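Local coordinates for protein epsin-3 (Saccharomyces cerevisiae, PDB 3ONK) that helps recruit clathrin to the Golgi network and endosomes, binds membranes rich in phosphatidylinositol-3,5-bisphosphate and takes part in protein sorting at the multivesicular body, at residues V16-A27 with R65-L73. Sequence-based numbering, arbitrary orientation.
Sequences VREATNNEPWGA and RQIYKALQL
In the all-helical ENTH domain, the loop that leaves helix 11-19 and leads to helix 29-38 curls around one lysine of helix 64-80, Lys69, whose ammonium group gathers oxygens from Asn21, Glu23 and Trp25. A lysine suits this place because its long chain crosses to the loop and its three N-H groups can be shared among four loop oxygens. A turn about the CG-CD bond (chi3 93°) bends the chain and brings NZ into the loop. There NZ donates to Asn21 OD1 at 2.7 Å and to the same residue's backbone O at 2.9 Å, the latter met from above the carbonyl plane. Glu23 O is a further acceptor, although its modelled place is less sure, and Trp25 O adds a weak bond.

Asn21 OD1 also accepts from Glu23 N (3.0 Å), forming an Asx turn, and the two donors reach this oxygen from opposite faces of the amide plane. ND2 of Asn21 donates to Glu23 OE1, which holds both ends of the amide and fixes its rotation. The nearby Glu23 carboxylate may also favour the lysine's positive charge without touching it.

Arg65 sets one face of its guanidinium over Pro24 N, with NH1 3.6 Å from Pro24 CB. Gln66 runs its CG past Thr20 O, to which its NE2 makes a weak bond.

Where helix 11-19 ends, the side-chain contacts become largely apolar. Thr20 lays CG2 on the helix backbone, 3.7 Å from Ala70 CA, the small alanine letting the chains come close. Its OG1 turns back to Val16 O, which satisfies the buried hydroxyl. Leu73 CD2 meets Val16 CG1 at 4.1 Å and also touches Ala19 CB. Between the two segments, a water donates to both Ala19 O and Lys69 O, each at 2.7 Å.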
# COMPACT_ATOMS: atom_id res chain seq x y z
N VAL A 16 -4.63 -9.89 0.28
CA VAL A 16 -3.68 -8.89 -0.20
C VAL A 16 -3.42 -9.06 -1.69
O VAL A 16 -3.36 -8.08 -2.43
CB VAL A 16 -2.34 -8.96 0.55
CG1 VAL A 16 -1.38 -7.92 -0.01
CG2 VAL A 16 -2.55 -8.73 2.03
N ARG A 17 -3.26 -10.31 -2.13
CA ARG A 17 -3.07 -10.58 -3.56
C ARG A 17 -4.22 -10.01 -4.39
O ARG A 17 -3.99 -9.33 -5.39
CB ARG A 17 -2.90 -12.08 -3.83
CG ARG A 17 -1.52 -12.61 -3.51
CD ARG A 17 -1.29 -14.00 -4.08
NE ARG A 17 -0.53 -13.99 -5.33
CZ ARG A 17 -1.04 -14.25 -6.53
NH1 ARG A 17 -0.27 -14.22 -7.61
NH2 ARG A 17 -2.33 -14.55 -6.65
N GLU A 18 -5.45 -10.30 -3.96
CA GLU A 18 -6.65 -9.80 -4.63
C GLU A 18 -6.72 -8.27 -4.64
O GLU A 18 -7.04 -7.65 -5.65
CB GLU A 18 -7.94 -10.35 -3.99
CG GLU A 18 -9.21 -9.60 -4.47
CD GLU A 18 -10.52 -10.08 -3.84
OE1 GLU A 18 -10.50 -10.96 -2.96
OE2 GLU A 18 -11.58 -9.56 -4.25
N ALA A 19 -6.43 -7.66 -3.49
CA ALA A 19 -6.46 -6.20 -3.39
C ALA A 19 -5.43 -5.52 -4.30
O ALA A 19 -5.51 -4.32 -4.55
CB ALA A 19 -6.23 -5.78 -1.96
N THR A 20 -4.44 -6.28 -4.77
CA THR A 20 -3.38 -5.72 -5.61
C THR A 20 -3.24 -6.44 -6.95
O THR A 20 -2.21 -6.32 -7.61
CB THR A 20 -2.02 -5.70 -4.87
OG1 THR A 20 -1.63 -7.03 -4.51
CG2 THR A 20 -2.12 -4.88 -3.60
N ASN A 21 -4.29 -7.17 -7.36
CA ASN A 21 -4.31 -7.90 -8.62
C ASN A 21 -4.28 -6.99 -9.85
O ASN A 21 -4.22 -5.75 -9.72
CB ASN A 21 -5.52 -8.85 -8.70
CG ASN A 21 -6.84 -8.12 -8.82
OD1 ASN A 21 -6.90 -6.98 -9.29
ND2 ASN A 21 -7.91 -8.77 -8.41
N ASN A 22 -4.35 -7.60 -11.03
CA ASN A 22 -4.23 -6.86 -12.29
C ASN A 22 -5.53 -6.35 -12.93
O ASN A 22 -5.50 -5.82 -14.04
CB ASN A 22 -3.45 -7.69 -13.31
CG ASN A 22 -2.12 -7.06 -13.67
OD1 ASN A 22 -1.06 -7.70 -13.53
ND2 ASN A 22 -2.15 -5.80 -14.12
N GLU A 23 -6.66 -6.53 -12.26
CA GLU A 23 -7.90 -5.93 -12.73
C GLU A 23 -7.71 -4.43 -12.78
O GLU A 23 -6.97 -3.87 -11.95
CB GLU A 23 -9.06 -6.27 -11.80
CG GLU A 23 -9.34 -7.76 -11.67
CD GLU A 23 -10.37 -8.06 -10.60
OE1 GLU A 23 -10.27 -7.47 -9.49
OE2 GLU A 23 -11.29 -8.87 -10.85
N PRO A 24 -8.36 -3.76 -13.74
CA PRO A 24 -8.25 -2.31 -13.89
C PRO A 24 -8.84 -1.50 -12.74
O PRO A 24 -8.44 -0.37 -12.56
CB PRO A 24 -9.03 -2.03 -15.17
CG PRO A 24 -8.95 -3.29 -15.92
CD PRO A 24 -9.05 -4.36 -14.89
N TRP A 25 -9.79 -2.05 -12.00
CA TRP A 25 -10.46 -1.24 -10.98
C TRP A 25 -9.80 -1.47 -9.63
O TRP A 25 -9.16 -2.50 -9.41
CB TRP A 25 -11.97 -1.52 -10.92
CG TRP A 25 -12.31 -2.96 -10.82
CD1 TRP A 25 -12.58 -3.66 -9.67
CD2 TRP A 25 -12.45 -3.89 -11.90
NE1 TRP A 25 -12.88 -4.97 -9.98
CE2 TRP A 25 -12.80 -5.13 -11.34
CE3 TRP A 25 -12.33 -3.79 -13.28
CZ2 TRP A 25 -13.00 -6.27 -12.12
CZ3 TRP A 25 -12.53 -4.91 -14.05
CH2 TRP A 25 -12.87 -6.14 -13.47
N GLY A 26 -9.93 -0.48 -8.75
CA GLY A 26 -9.34 -0.54 -7.43
C GLY A 26 -10.00 -1.60 -6.57
O GLY A 26 -11.06 -2.14 -6.93
N ALA A 27 -9.38 -1.90 -5.44
CA ALA A 27 -9.93 -2.81 -4.44
C ALA A 27 -11.07 -2.15 -3.66
O ALA A 27 -11.09 -0.91 -3.50
CB ALA A 27 -8.82 -3.25 -3.47
N ARG A 65 0.10 -0.94 -12.33
CA ARG A 65 -1.21 -1.01 -11.71
C ARG A 65 -1.17 -1.72 -10.37
O ARG A 65 -1.74 -1.24 -9.40
CB ARG A 65 -2.22 -1.69 -12.63
CG ARG A 65 -3.66 -1.46 -12.19
CD ARG A 65 -4.59 -2.49 -12.79
NE ARG A 65 -4.21 -2.83 -14.16
CZ ARG A 65 -4.66 -2.20 -15.23
NH1 ARG A 65 -5.51 -1.20 -15.10
NH2 ARG A 65 -4.27 -2.58 -16.44
N GLN A 66 -0.51 -2.88 -10.34
CA GLN A 66 -0.33 -3.65 -9.11
C GLN A 66 0.43 -2.85 -8.05
O GLN A 66 0.17 -2.97 -6.85
CB GLN A 66 0.38 -4.97 -9.41
CG GLN A 66 -0.47 -5.94 -10.23
CD GLN A 66 0.17 -7.32 -10.36
OE1 GLN A 66 1.06 -7.53 -11.19
NE2 GLN A 66 -0.30 -8.27 -9.56
N ILE A 67 1.38 -2.05 -8.50
CA ILE A 67 2.13 -1.17 -7.62
C ILE A 67 1.25 -0.03 -7.13
O ILE A 67 1.27 0.31 -5.95
CB ILE A 67 3.37 -0.61 -8.32
CG1 ILE A 67 4.39 -1.72 -8.57
CG2 ILE A 67 3.99 0.53 -7.51
CD1 ILE A 67 5.65 -1.25 -9.25
N TYR A 68 0.47 0.56 -8.04
CA TYR A 68 -0.45 1.62 -7.66
C TYR A 68 -1.45 1.12 -6.60
O TYR A 68 -1.69 1.79 -5.59
CB TYR A 68 -1.21 2.18 -8.88
CG TYR A 68 -1.99 3.42 -8.52
CD1 TYR A 68 -1.34 4.61 -8.27
CD2 TYR A 68 -3.37 3.39 -8.40
CE1 TYR A 68 -2.02 5.74 -7.94
CE2 TYR A 68 -4.08 4.54 -8.05
CZ TYR A 68 -3.38 5.72 -7.83
OH TYR A 68 -4.03 6.88 -7.49
N LYS A 69 -1.99 -0.08 -6.83
CA LYS A 69 -2.95 -0.68 -5.89
C LYS A 69 -2.32 -1.06 -4.54
O LYS A 69 -2.97 -0.98 -3.49
CB LYS A 69 -3.64 -1.87 -6.56
CG LYS A 69 -4.49 -1.45 -7.77
CD LYS A 69 -4.90 -2.64 -8.65
CE LYS A 69 -6.24 -3.19 -8.26
NZ LYS A 69 -6.67 -4.29 -9.14
N ALA A 70 -1.05 -1.46 -4.56
CA ALA A 70 -0.29 -1.70 -3.33
C ALA A 70 -0.08 -0.41 -2.53
O ALA A 70 -0.07 -0.43 -1.28
CB ALA A 70 1.04 -2.34 -3.65
N LEU A 71 0.10 0.71 -3.23
CA LEU A 71 0.23 2.01 -2.57
C LEU A 71 -1.07 2.42 -1.90
O LEU A 71 -1.07 2.82 -0.73
CB LEU A 71 0.68 3.10 -3.55
CG LEU A 71 2.11 3.00 -4.13
CD1 LEU A 71 2.33 4.14 -5.12
CD2 LEU A 71 3.17 3.02 -3.02
N GLN A 72 -2.17 2.35 -2.65
CA GLN A 72 -3.49 2.62 -2.12
C GLN A 72 -3.77 1.80 -0.87
O GLN A 72 -4.28 2.33 0.11
CB GLN A 72 -4.58 2.30 -3.15
CG GLN A 72 -4.69 3.27 -4.30
CD GLN A 72 -5.76 2.86 -5.29
OE1 GLN A 72 -5.65 1.82 -5.94
NE2 GLN A 72 -6.81 3.68 -5.40
N LEU A 73 -3.47 0.51 -0.91
CA LEU A 73 -3.68 -0.36 0.26
C LEU A 73 -2.85 0.09 1.46
O LEU A 73 -3.33 0.13 2.59
CB LEU A 73 -3.30 -1.81 -0.08
CG LEU A 73 -3.45 -2.84 1.04
CD1 LEU A 73 -4.84 -2.82 1.69
CD2 LEU A 73 -3.14 -4.25 0.50
O HOH W 1 -5.50 -1.95 -3.24
O HOH W 2 -6.95 -0.20 -4.76